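Local coordinates for protein 3-phosphoshikimate 1-carboxyvinyltransferase (Streptomyces sviceus, PDB 7M0O) that probably transfers the enolpyruvyl group of phosphoenolpyruvate to shikimate-3-phosphate, forming the chorismate precursor 5-enolpyruvylshikimate-3-phosphate and releasing phosphate, at residues Asp34-Leu46 and Ala71-Leu85. Numbering follows the deposited sequence.
Sequences DDTEGFAEGLVRL and ADVYCRDGATTARFL
D35 on helix 34-45 reaches over the start of helix 79-85 and shows how one carboxylate can fasten a helix N-terminus. Strand 71-74 leads through a type II' turn (C75 to G78) into that helix, opening a beta-alpha-beta crossover to parallel strand 95-99 in the inside-out α/β barrel of the EPSP synthase family. Chi1 of -169° swings the D35 carboxylate away from its own backbone N and across to the first turn of helix 79-85: OD2 takes T80 N at 3.1 Å on its syn lone pair, while OD1 takes T81 N on its own syn side and T81 OG1, 2.7 Å away, nearly along the C-O axis. An alanine here is likely to leave T80 N, T81 N and the T81 hydroxyl without their shared acceptor. G78, at the N-cap, lies with its CA 3.2 Å from D35 OD1, where a CB would clash. One turn on, the F39 ring is a knob among T80, T81, F84 and L85: L85 CG lies over one face, L85 CD2 comes to 3.5 Å from F39 CE2, and T80 CG2 meets the ring edge. T80 OG1 is hydrogen-bonded to K8, which probably binds both substrates. G38 and G42 lack a CB that would crowd R76 NE and clash with L85 CD1, respectively, so residues 71-85 come close; L85 CD1 lies 3.8 Å from G42 CA. The R76 guanidinium lies with one face over G38 N and makes a salt bridge to E41, whose extended chain brings OE2 to the guanidinium edge, 2.5 Å from R76 NH1, the two planes turned 73° apart. Between helix and strand, a water donates to both G38 O and Y74 O, at 2.6 Å from the latter.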
loop_
_atom_site.group_PDB
_atom_site.type_symbol
_atom_site.label_atom_id
_atom_site.label_comp_id
_atom_site.label_asym_id
_atom_site.label_seq_id
_atom_site.Cartn_x
_atom_site.Cartn_y
_atom_site.Cartn_z
ATOM N N ASP A 34 8.427 7.722 9.028
ATOM C CA ASP A 34 9.868 7.956 8.974
ATOM C C ASP A 34 10.394 7.810 7.549
ATOM O O ASP A 34 11.273 8.573 7.133
ATOM C CB ASP A 34 10.620 7.017 9.925
ATOM C CG ASP A 34 10.402 7.376 11.388
ATOM O OD1 ASP A 34 10.072 8.556 11.687
ATOM O OD2 ASP A 34 10.556 6.473 12.247
ATOM N N ASP A 35 9.840 6.858 6.771
ATOM C CA ASP A 35 10.287 6.683 5.391
ATOM C C ASP A 35 9.936 7.905 4.544
ATOM O O ASP A 35 10.797 8.449 3.851
ATOM C CB ASP A 35 9.684 5.406 4.787
ATOM C CG ASP A 35 10.315 5.011 3.434
ATOM O OD1 ASP A 35 11.198 5.728 2.905
ATOM O OD2 ASP A 35 9.936 3.947 2.896
ATOM N N THR A 36 8.683 8.376 4.600
ATOM C CA THR A 36 8.344 9.533 3.769
ATOM C C THR A 36 9.022 10.805 4.261
ATOM O O THR A 36 9.326 11.696 3.454
ATOM C CB THR A 36 6.830 9.730 3.702
ATOM O OG1 THR A 36 6.349 10.215 4.962
ATOM C CG2 THR A 36 6.148 8.431 3.370
ATOM N N GLU A 37 9.276 10.917 5.570
ATOM C CA GLU A 37 10.034 12.063 6.063
ATOM C C GLU A 37 11.455 12.059 5.507
ATOM O O GLU A 37 11.963 13.099 5.079
ATOM C CB GLU A 37 10.044 12.073 7.595
ATOM C CG GLU A 37 10.713 13.304 8.215
ATOM C CD GLU A 37 9.831 14.547 8.153
ATOM O OE1 GLU A 37 8.595 14.392 7.978
ATOM O OE2 GLU A 37 10.375 15.674 8.294
ATOM N N GLY A 38 12.108 10.893 5.503
ATOM C CA GLY A 38 13.437 10.801 4.924
ATOM C C GLY A 38 13.453 11.066 3.425
ATOM O O GLY A 38 14.414 11.654 2.909
ATOM N N PHE A 39 12.397 10.649 2.719
ATOM C CA PHE A 39 12.257 10.962 1.292
ATOM C C PHE A 39 12.232 12.470 1.076
ATOM O O PHE A 39 12.991 13.012 0.258
ATOM C CB PHE A 39 10.977 10.312 0.745
ATOM C CG PHE A 39 10.953 10.086 -0.767
ATOM C CD1 PHE A 39 10.555 8.864 -1.276
ATOM C CD2 PHE A 39 11.239 11.111 -1.654
ATOM C CE1 PHE A 39 10.481 8.651 -2.658
ATOM C CE2 PHE A 39 11.179 10.909 -3.032
ATOM C CZ PHE A 39 10.798 9.681 -3.530
ATOM N N ALA A 40 11.344 13.162 1.799
ATOM C CA ALA A 40 11.288 14.617 1.729
ATOM C C ALA A 40 12.634 15.245 2.060
ATOM O O ALA A 40 13.080 16.166 1.369
ATOM C CB ALA A 40 10.202 15.143 2.674
ATOM N N GLU A 41 13.287 14.780 3.139
ATOM C CA GLU A 41 14.600 15.316 3.500
ATOM C C GLU A 41 15.622 15.091 2.390
ATOM O O GLU A 41 16.463 15.957 2.123
ATOM C CB GLU A 41 15.119 14.676 4.792
ATOM C CG GLU A 41 14.275 14.909 6.055
ATOM C CD GLU A 41 14.799 14.120 7.262
ATOM O OE1 GLU A 41 15.983 13.718 7.250
ATOM O OE2 GLU A 41 14.024 13.889 8.222
ATOM N N GLY A 42 15.593 13.910 1.769
ATOM C CA GLY A 42 16.518 13.627 0.686
ATOM C C GLY A 42 16.278 14.527 -0.505
ATOM O O GLY A 42 17.227 15.006 -1.130
ATOM N N LEU A 43 15.006 14.774 -0.829
ATOM C CA LEU A 43 14.676 15.705 -1.907
ATOM C C LEU A 43 15.234 17.093 -1.629
ATOM O O LEU A 43 15.754 17.756 -2.531
ATOM C CB LEU A 43 13.158 15.777 -2.088
ATOM C CG LEU A 43 12.505 14.565 -2.759
ATOM C CD1 LEU A 43 11.009 14.773 -2.835
ATOM C CD2 LEU A 43 13.093 14.362 -4.175
ATOM N N VAL A 44 15.122 17.562 -0.388
ATOM C CA VAL A 44 15.642 18.887 -0.085
ATOM C C VAL A 44 17.156 18.906 -0.228
ATOM O O VAL A 44 17.725 19.861 -0.762
ATOM C CB VAL A 44 15.181 19.334 1.313
ATOM C CG1 VAL A 44 15.903 20.603 1.708
ATOM C CG2 VAL A 44 13.673 19.558 1.300
ATOM N N ARG A 45 17.827 17.833 0.203
ATOM C CA ARG A 45 19.276 17.755 0.055
ATOM C C ARG A 45 19.689 17.785 -1.410
ATOM O O ARG A 45 20.731 18.361 -1.760
ATOM C CB ARG A 45 19.800 16.492 0.745
ATOM C CG ARG A 45 21.296 16.485 0.922
ATOM C CD ARG A 45 21.691 15.761 2.187
ATOM N NE ARG A 45 21.279 16.460 3.399
ATOM C CZ ARG A 45 22.052 17.303 4.077
ATOM N NH1 ARG A 45 23.286 17.567 3.656
ATOM N NH2 ARG A 45 21.587 17.885 5.176
ATOM N N LEU A 46 18.878 17.191 -2.282
ATOM C CA LEU A 46 19.144 17.181 -3.719
ATOM C C LEU A 46 18.769 18.490 -4.399
ATOM O O LEU A 46 18.974 18.621 -5.610
ATOM C CB LEU A 46 18.406 16.006 -4.378
ATOM C CG LEU A 46 18.956 14.598 -4.067
ATOM C CD1 LEU A 46 17.983 13.505 -4.503
ATOM C CD2 LEU A 46 20.352 14.378 -4.685
ATOM N N ALA A 71 26.075 15.665 -4.094
ATOM C CA ALA A 71 25.430 15.565 -2.788
ATOM C C ALA A 71 25.695 14.212 -2.144
ATOM O O ALA A 71 25.890 13.203 -2.824
ATOM C CB ALA A 71 23.918 15.778 -2.881
ATOM N N ASP A 72 25.680 14.216 -0.811
ATOM C CA ASP A 72 25.634 13.004 -0.010
ATOM C C ASP A 72 24.213 12.892 0.532
ATOM O O ASP A 72 23.733 13.803 1.215
ATOM C CB ASP A 72 26.662 13.058 1.125
ATOM C CG ASP A 72 28.103 13.169 0.625
ATOM O OD1 ASP A 72 28.626 12.174 0.084
ATOM O OD2 ASP A 72 28.723 14.242 0.781
ATOM N N VAL A 73 23.532 11.799 0.208
ATOM C CA VAL A 73 22.125 11.608 0.550
ATOM C C VAL A 73 22.020 10.407 1.480
ATOM O O VAL A 73 22.444 9.298 1.126
ATOM C CB VAL A 73 21.259 11.403 -0.699
ATOM C CG1 VAL A 73 19.786 11.282 -0.326
ATOM C CG2 VAL A 73 21.494 12.535 -1.692
ATOM N N TYR A 74 21.458 10.628 2.663
ATOM C CA TYR A 74 21.236 9.578 3.651
ATOM C C TYR A 74 19.790 9.104 3.549
ATOM O O TYR A 74 18.856 9.909 3.670
ATOM C CB TYR A 74 21.546 10.101 5.054
ATOM C CG TYR A 74 21.326 9.096 6.149
ATOM C CD1 TYR A 74 21.938 7.845 6.100
ATOM C CD2 TYR A 74 20.500 9.392 7.233
ATOM C CE1 TYR A 74 21.732 6.915 7.102
ATOM C CE2 TYR A 74 20.289 8.466 8.240
ATOM C CZ TYR A 74 20.911 7.232 8.169
ATOM O OH TYR A 74 20.692 6.314 9.172
ATOM N N CYS A 75 19.603 7.807 3.330
ATOM C CA CYS A 75 18.284 7.237 3.083
ATOM C C CYS A 75 17.612 6.696 4.347
ATOM O O CYS A 75 16.465 6.235 4.276
ATOM C CB CYS A 75 18.397 6.134 2.024
ATOM S SG CYS A 75 18.921 6.783 0.416
ATOM N N ARG A 76 18.281 6.777 5.497
ATOM C CA ARG A 76 17.727 6.395 6.809
ATOM C C ARG A 76 17.292 4.926 6.738
ATOM O O ARG A 76 18.046 4.083 6.232
ATOM C CB ARG A 76 16.629 7.391 7.214
ATOM C CG ARG A 76 16.985 8.866 6.993
ATOM C CD ARG A 76 16.293 9.802 7.989
ATOM N NE ARG A 76 14.920 9.400 8.276
ATOM C CZ ARG A 76 13.981 10.222 8.739
ATOM N NH1 ARG A 76 14.259 11.506 8.958
ATOM N NH2 ARG A 76 12.761 9.765 8.976
ATOM N N ASP A 77 16.109 4.576 7.242
ATOM C CA ASP A 77 15.605 3.210 7.297
ATOM C C ASP A 77 14.545 2.941 6.240
ATOM O O ASP A 77 13.868 1.910 6.302
ATOM C CB ASP A 77 14.994 2.930 8.680
ATOM C CG ASP A 77 15.974 3.158 9.827
ATOM O OD1 ASP A 77 17.033 2.507 9.850
ATOM O OD2 ASP A 77 15.672 3.981 10.714
ATOM N N GLY A 78 14.359 3.854 5.290
ATOM C CA GLY A 78 13.193 3.788 4.434
ATOM C C GLY A 78 13.457 3.089 3.118
ATOM O O GLY A 78 14.331 3.507 2.356
ATOM N N ALA A 79 12.713 2.018 2.844
ATOM C CA ALA A 79 12.955 1.244 1.632
ATOM C C ALA A 79 12.613 2.048 0.384
ATOM O O ALA A 79 13.336 1.981 -0.621
ATOM C CB ALA A 79 12.157 -0.056 1.665
ATOM N N THR A 80 11.517 2.809 0.425
ATOM C CA THR A 80 11.141 3.625 -0.727
ATOM C C THR A 80 12.215 4.663 -1.033
ATOM O O THR A 80 12.609 4.851 -2.191
ATOM C CB THR A 80 9.797 4.317 -0.469
ATOM O OG1 THR A 80 8.735 3.363 -0.555
ATOM C CG2 THR A 80 9.577 5.413 -1.500
ATOM N N THR A 81 12.667 5.381 -0.004
ATOM C CA THR A 81 13.730 6.364 -0.175
ATOM C C THR A 81 14.976 5.726 -0.788
ATOM O O THR A 81 15.594 6.298 -1.696
ATOM C CB THR A 81 14.068 7.002 1.174
ATOM O OG1 THR A 81 12.859 7.486 1.806
ATOM C CG2 THR A 81 15.054 8.144 1.012
ATOM N N ALA A 82 15.341 4.530 -0.314
ATOM C CA ALA A 82 16.563 3.862 -0.748
ATOM C C ALA A 82 16.513 3.395 -2.194
ATOM O O ALA A 82 17.573 3.221 -2.810
ATOM C CB ALA A 82 16.861 2.667 0.161
ATOM N N ARG A 83 15.323 3.182 -2.752
ATOM C CA ARG A 83 15.205 2.768 -4.147
ATOM C C ARG A 83 14.789 3.899 -5.074
ATOM O O ARG A 83 15.342 4.024 -6.172
ATOM C CB ARG A 83 14.206 1.614 -4.273
ATOM C CG ARG A 83 14.638 0.389 -3.498
ATOM C CD ARG A 83 13.434 -0.375 -2.970
ATOM N NE ARG A 83 13.837 -1.593 -2.273
ATOM C CZ ARG A 83 12.988 -2.443 -1.707
ATOM N NH1 ARG A 83 11.681 -2.210 -1.744
ATOM N NH2 ARG A 83 13.448 -3.528 -1.103
ATOM N N PHE A 84 13.853 4.753 -4.652
ATOM C CA PHE A 84 13.336 5.789 -5.546
ATOM C C PHE A 84 14.290 6.971 -5.685
ATOM O O PHE A 84 14.395 7.549 -6.769
ATOM C CB PHE A 84 11.978 6.295 -5.055
ATOM C CG PHE A 84 10.835 5.369 -5.343
ATOM C CD1 PHE A 84 11.046 4.116 -5.910
ATOM C CD2 PHE A 84 9.534 5.761 -5.059
ATOM C CE1 PHE A 84 9.984 3.272 -6.173
ATOM C CE2 PHE A 84 8.457 4.918 -5.315
ATOM C CZ PHE A 84 8.682 3.673 -5.876
ATOM N N LEU A 85 14.957 7.394 -4.609
ATOM C CA LEU A 85 15.870 8.528 -4.750
ATOM C C LEU A 85 17.037 8.237 -5.692
ATOM O O LEU A 85 17.356 9.106 -6.517
ATOM C CB LEU A 85 16.363 8.992 -3.372
ATOM C CG LEU A 85 15.384 9.858 -2.582
ATOM C CD1 LEU A 85 16.095 10.553 -1.437
ATOM C CD2 LEU A 85 14.690 10.893 -3.470
HETATM O O HOH W 1 17.130 11.908 3.863
#